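Side-chain contacts in isochorismatase hydrolase (Alkaliphilus metalliredigens, PDB 3HB7), which probably acts as a hydrolase, as expected for a member of the isochorismatase family: residues D112-L115 and K116-I120; L167-L170 and S171-T174. One frame throughout, in Å; residues are numbered along the deposited sequence.

Contact 1: D112-L115 and K116-I120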
loop_
_atom_site.group_PDB
_atom_site.type_symbol
_atom_site.label_atom_id
_atom_site.label_comp_id
_atom_site.label_asym_id
_atom_site.label_seq_id
_atom_site.Cartn_x
_atom_site.Cartn_y
_atom_site.Cartn_z
ATOM N N ASP E 112 -6.587 46.027 -20.152
ATOM C CA ASP E 112 -5.408 46.850 -20.092
ATOM C C ASP E 112 -5.682 48.235 -20.646
ATOM O O ASP E 112 -5.234 49.205 -20.093
ATOM C CB ASP E 112 -4.264 46.203 -20.846
ATOM C CG ASP E 112 -2.968 46.920 -20.677
ATOM O OD1 ASP E 112 -2.603 47.254 -19.567
ATOM O OD2 ASP E 112 -2.280 47.142 -21.661
ATOM N N LEU E 113 -6.422 48.323 -21.734
ATOM C CA LEU E 113 -6.719 49.604 -22.306
ATOM C C LEU E 113 -7.516 50.457 -21.347
ATOM O O LEU E 113 -7.219 51.583 -21.179
ATOM C CB LEU E 113 -7.455 49.485 -23.635
ATOM C CG LEU E 113 -7.827 50.820 -24.265
ATOM C CD1 LEU E 113 -6.648 51.593 -24.698
ATOM C CD2 LEU E 113 -8.746 50.633 -25.384
ATOM N N TYR E 114 -8.501 49.894 -20.688
ATOM C CA TYR E 114 -9.271 50.638 -19.743
ATOM C C TYR E 114 -8.408 51.132 -18.607
ATOM O O TYR E 114 -8.540 52.248 -18.190
ATOM C CB TYR E 114 -10.381 49.781 -19.197
ATOM C CG TYR E 114 -11.125 50.382 -18.049
ATOM C CD1 TYR E 114 -12.278 51.096 -18.252
ATOM C CD2 TYR E 114 -10.695 50.212 -16.769
ATOM C CE1 TYR E 114 -12.961 51.634 -17.220
ATOM C CE2 TYR E 114 -11.370 50.743 -15.730
ATOM C CZ TYR E 114 -12.508 51.460 -15.952
ATOM O OH TYR E 114 -13.197 52.001 -14.905
ATOM N N LEU E 115 -7.520 50.298 -18.121
ATOM C CA LEU E 115 -6.644 50.672 -17.064
ATOM C C LEU E 115 -5.745 51.784 -17.517
ATOM O O LEU E 115 -5.477 52.677 -16.781
ATOM C CB LEU E 115 -5.804 49.491 -16.644
ATOM C CG LEU E 115 -6.284 48.534 -15.564
ATOM C CD1 LEU E 115 -7.704 48.617 -15.298
ATOM C CD2 LEU E 115 -5.916 47.144 -15.896
ATOM N N LYS E 116 -5.258 51.711 -18.734
ATOM C CA LYS E 116 -4.415 52.740 -19.276
ATOM C C LYS E 116 -5.162 54.054 -19.398
ATOM O O LYS E 116 -4.635 55.081 -19.098
ATOM C CB LYS E 116 -3.889 52.320 -20.633
ATOM C CG LYS E 116 -2.394 52.283 -20.765
ATOM C CD LYS E 116 -1.939 51.051 -21.556
ATOM C CE LYS E 116 -0.782 51.380 -22.483
ATOM N NZ LYS E 116 -0.278 50.243 -23.277
ATOM N N GLU E 117 -6.404 53.989 -19.824
ATOM C CA GLU E 117 -7.221 55.154 -20.030
ATOM C C GLU E 117 -7.422 55.900 -18.733
ATOM O O GLU E 117 -7.380 57.098 -18.707
ATOM C CB GLU E 117 -8.572 54.770 -20.629
ATOM C CG GLU E 117 -8.545 54.504 -22.093
ATOM C CD GLU E 117 -9.827 53.958 -22.638
ATOM O OE1 GLU E 117 -10.193 54.317 -23.749
ATOM O OE2 GLU E 117 -10.476 53.165 -21.972
ATOM N N GLU E 118 -7.606 55.174 -17.652
ATOM C CA GLU E 118 -7.926 55.758 -16.369
ATOM C C GLU E 118 -6.727 56.056 -15.514
ATOM O O GLU E 118 -6.855 56.375 -14.382
ATOM C CB GLU E 118 -8.885 54.874 -15.613
ATOM C CG GLU E 118 -10.113 54.552 -16.354
ATOM C CD GLU E 118 -10.839 55.768 -16.801
ATOM O OE1 GLU E 118 -10.549 56.835 -16.288
ATOM O OE2 GLU E 118 -11.708 55.674 -17.661
ATOM N N GLY E 119 -5.544 55.929 -16.060
ATOM C CA GLY E 119 -4.346 56.243 -15.323
ATOM C C GLY E 119 -4.157 55.461 -14.055
ATOM O O GLY E 119 -3.601 55.949 -13.099
ATOM N N ILE E 120 -4.644 54.237 -14.062
ATOM C CA ILE E 120 -4.589 53.372 -12.913
ATOM C C ILE E 120 -3.277 52.679 -12.802
ATOM O O ILE E 120 -2.771 52.162 -13.763
ATOM C CB ILE E 120 -5.651 52.365 -13.013
ATOM C CG1 ILE E 120 -6.974 53.087 -12.983
ATOM C CG2 ILE E 120 -5.552 51.423 -11.892
ATOM C CD1 ILE E 120 -8.045 52.318 -12.452
#
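Leu-115 O takes the backbone N-H of Ile-120 at 3.2 Å, within the carbonyl plane and with an N-H...O angle of 162°. Together with Gly-119 N bonded to Lys-116 O, this defines the Schellman motif that ends helix 111-117; Gly-119, with its positive phi, is its C-prime residue. The preceding turns keep the i to i+4 pattern: Lys-116 N to Asp-112 O and Glu-117 N to Leu-113 O, each 2.9 Å, then Glu-118 N to Tyr-114 O.

Among the charged side chains, Lys-116 bends at chi2 and chi3 and leaves NZ 4.0 Å from Asp-112 OD2, beyond a salt bridge, so any attraction there is probably modest. The firmer polar partner of Asp-112 is Tyr-146, whose OH is hydrogen-bonded to OD1. Glu-117 places its CD 4.1 Å from Leu-113 CG, the two side chains crossing at a slant.

The aromatic contact belongs to Tyr-114, whose OH is hydrogen-bonded to His-54 ND1. The chain of Glu-118, bent at chi2, brings a methylene over one face of the Tyr-114 ring. This is a CH-pi contact: Glu-118 CG sits 4.1 Å from the Tyr-114 ring centroid, 15° off the normal.

Contact 2: L167-L170 and S171-T174; sequences LNDL and SIFT
The ring of Phe-173 and the isobutyl group of Leu-170 meet at an angle, with Leu-170 CD2 3.7 Å from Phe-173 CZ. With chi1 at 55°, Phe-173 CG stands between its own backbone N and carbonyl carbon, which turns the ring back over the helix end: Leu-170 O lies above one face, offset toward the rim, while Asp-169 O approaches obliquely, 3.6 Å from Phe-173 CE2. Ala-138, Thr-139 and Leu-142 of helix 133-143 also touch this ring.

Leu-170 CD2 touches Thr-174 as well, 4.0 Å from its CG2. The hydroxyl of Thr-174 turns to the helix end, and OG1 donates to Leu-170 O at 2.9 Å from above the carbonyl plane, 58° out of it. Thr-174 N reaches the same oxygen nearly along the C=O axis, so two donors grip it from different directions. OG1 is also hydrogen-bonded to Thr-150 OG1, tying the turn to strand 147-151.

These contacts form the C-terminal exit of helix 160-170, where the chain turns into strand 175-177, the outermost strand, within this chain, of the parallel sheet of the isochorismatase-like fold. At the start of this exit, Ser-171 folds its hydroxyl back along the helix, OG donating to Asn-168 O at 3.0 Å, while Ser-171 N bonds to Leu-167 O. Ile-172 N donates to Asp-169 O from 54° out of the carbonyl plane, and Ile-172 CG1 lies 3.3 Å from that same oxygen.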
loop_
_atom_site.group_PDB
_atom_site.type_symbol
_atom_site.label_atom_id
_atom_site.label_comp_id
_atom_site.label_asym_id
_atom_site.label_seq_id
_atom_site.Cartn_x
_atom_site.Cartn_y
_atom_site.Cartn_z
ATOM N N LEU E 167 -2.498 31.682 -2.539
ATOM C CA LEU E 167 -1.992 32.850 -1.863
ATOM C C LEU E 167 -0.496 32.814 -1.764
ATOM O O LEU E 167 0.159 33.812 -1.936
ATOM C CB LEU E 167 -2.629 32.988 -0.504
ATOM C CG LEU E 167 -4.088 33.360 -0.653
ATOM C CD1 LEU E 167 -4.806 33.398 0.620
ATOM C CD2 LEU E 167 -4.186 34.666 -1.305
ATOM N N ASN E 168 0.044 31.646 -1.512
ATOM C CA ASN E 168 1.460 31.515 -1.388
ATOM C C ASN E 168 2.170 31.855 -2.667
ATOM O O ASN E 168 3.164 32.537 -2.670
ATOM C CB ASN E 168 1.793 30.102 -0.931
ATOM C CG ASN E 168 3.237 29.925 -0.571
ATOM O OD1 ASN E 168 3.927 29.186 -1.214
ATOM N ND2 ASN E 168 3.691 30.584 0.465
ATOM N N ASP E 169 1.645 31.379 -3.774
ATOM C CA ASP E 169 2.185 31.756 -5.051
ATOM C C ASP E 169 2.000 33.231 -5.244
ATOM O O ASP E 169 2.872 33.900 -5.694
ATOM C CB ASP E 169 1.486 31.014 -6.157
ATOM C CG ASP E 169 2.184 29.769 -6.542
ATOM O OD1 ASP E 169 3.189 29.421 -5.946
ATOM O OD2 ASP E 169 1.713 29.124 -7.456
ATOM N N LEU E 170 0.846 33.735 -4.873
ATOM C CA LEU E 170 0.529 35.117 -5.117
ATOM C C LEU E 170 1.452 36.052 -4.372
ATOM O O LEU E 170 1.730 37.130 -4.811
ATOM C CB LEU E 170 -0.936 35.407 -4.870
ATOM C CG LEU E 170 -1.783 35.125 -6.088
ATOM C CD1 LEU E 170 -3.194 35.180 -5.801
ATOM C CD2 LEU E 170 -1.461 36.052 -7.155
ATOM N N SER E 171 1.945 35.589 -3.246
ATOM C CA SER E 171 2.797 36.369 -2.401
ATOM C C SER E 171 4.181 36.551 -2.960
ATOM O O SER E 171 4.952 37.309 -2.462
ATOM C CB SER E 171 2.850 35.751 -1.029
ATOM O OG SER E 171 3.903 34.845 -0.948
ATOM N N ILE E 172 4.512 35.802 -3.976
ATOM C CA ILE E 172 5.765 35.976 -4.645
ATOM C C ILE E 172 5.883 37.298 -5.392
ATOM O O ILE E 172 6.936 37.863 -5.492
ATOM C CB ILE E 172 6.047 34.803 -5.562
ATOM C CG1 ILE E 172 6.004 33.512 -4.770
ATOM C CG2 ILE E 172 7.367 34.953 -6.227
ATOM C CD1 ILE E 172 6.223 32.327 -5.589
ATOM N N PHE E 173 4.809 37.734 -6.005
ATOM C CA PHE E 173 4.866 38.935 -6.795
ATOM C C PHE E 173 3.818 39.973 -6.459
ATOM O O PHE E 173 3.762 40.967 -7.098
ATOM C CB PHE E 173 4.842 38.591 -8.277
ATOM C CG PHE E 173 3.687 37.760 -8.673
ATOM C CD1 PHE E 173 2.574 38.319 -9.221
ATOM C CD2 PHE E 173 3.699 36.419 -8.476
ATOM C CE1 PHE E 173 1.525 37.548 -9.558
ATOM C CE2 PHE E 173 2.648 35.664 -8.823
ATOM C CZ PHE E 173 1.567 36.225 -9.356
ATOM N N THR E 174 2.991 39.730 -5.464
ATOM C CA THR E 174 1.962 40.683 -5.058
ATOM C C THR E 174 1.957 40.979 -3.573
ATOM O O THR E 174 2.458 40.229 -2.788
ATOM C CB THR E 174 0.538 40.230 -5.396
ATOM O OG1 THR E 174 0.048 39.393 -4.365
ATOM C CG2 THR E 174 0.499 39.485 -6.669
#

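Overall arrangement
Contact 1 closes before contact 2 opens along the chain, and their centres lie 24 Å apart, with the nearest atoms about 14 Å from each other. Both sit where a helix gives way to a strand of the same six-stranded parallel sheet: helix 111-117 leads to strand 122-126, helix 160-170 to strand 175-177. Strands 122-126 and 147-151 of the sheet, with helix 133-143 between them, are among the elements that separate them. Contact 1 packs on strands 8-13 and 53-60, contact 2 on strand 147-151 and helix 133-143. Both helix C-termini thus return the chain to parallel strands, one interior and one outermost within this chain, as alpha/beta topology requires.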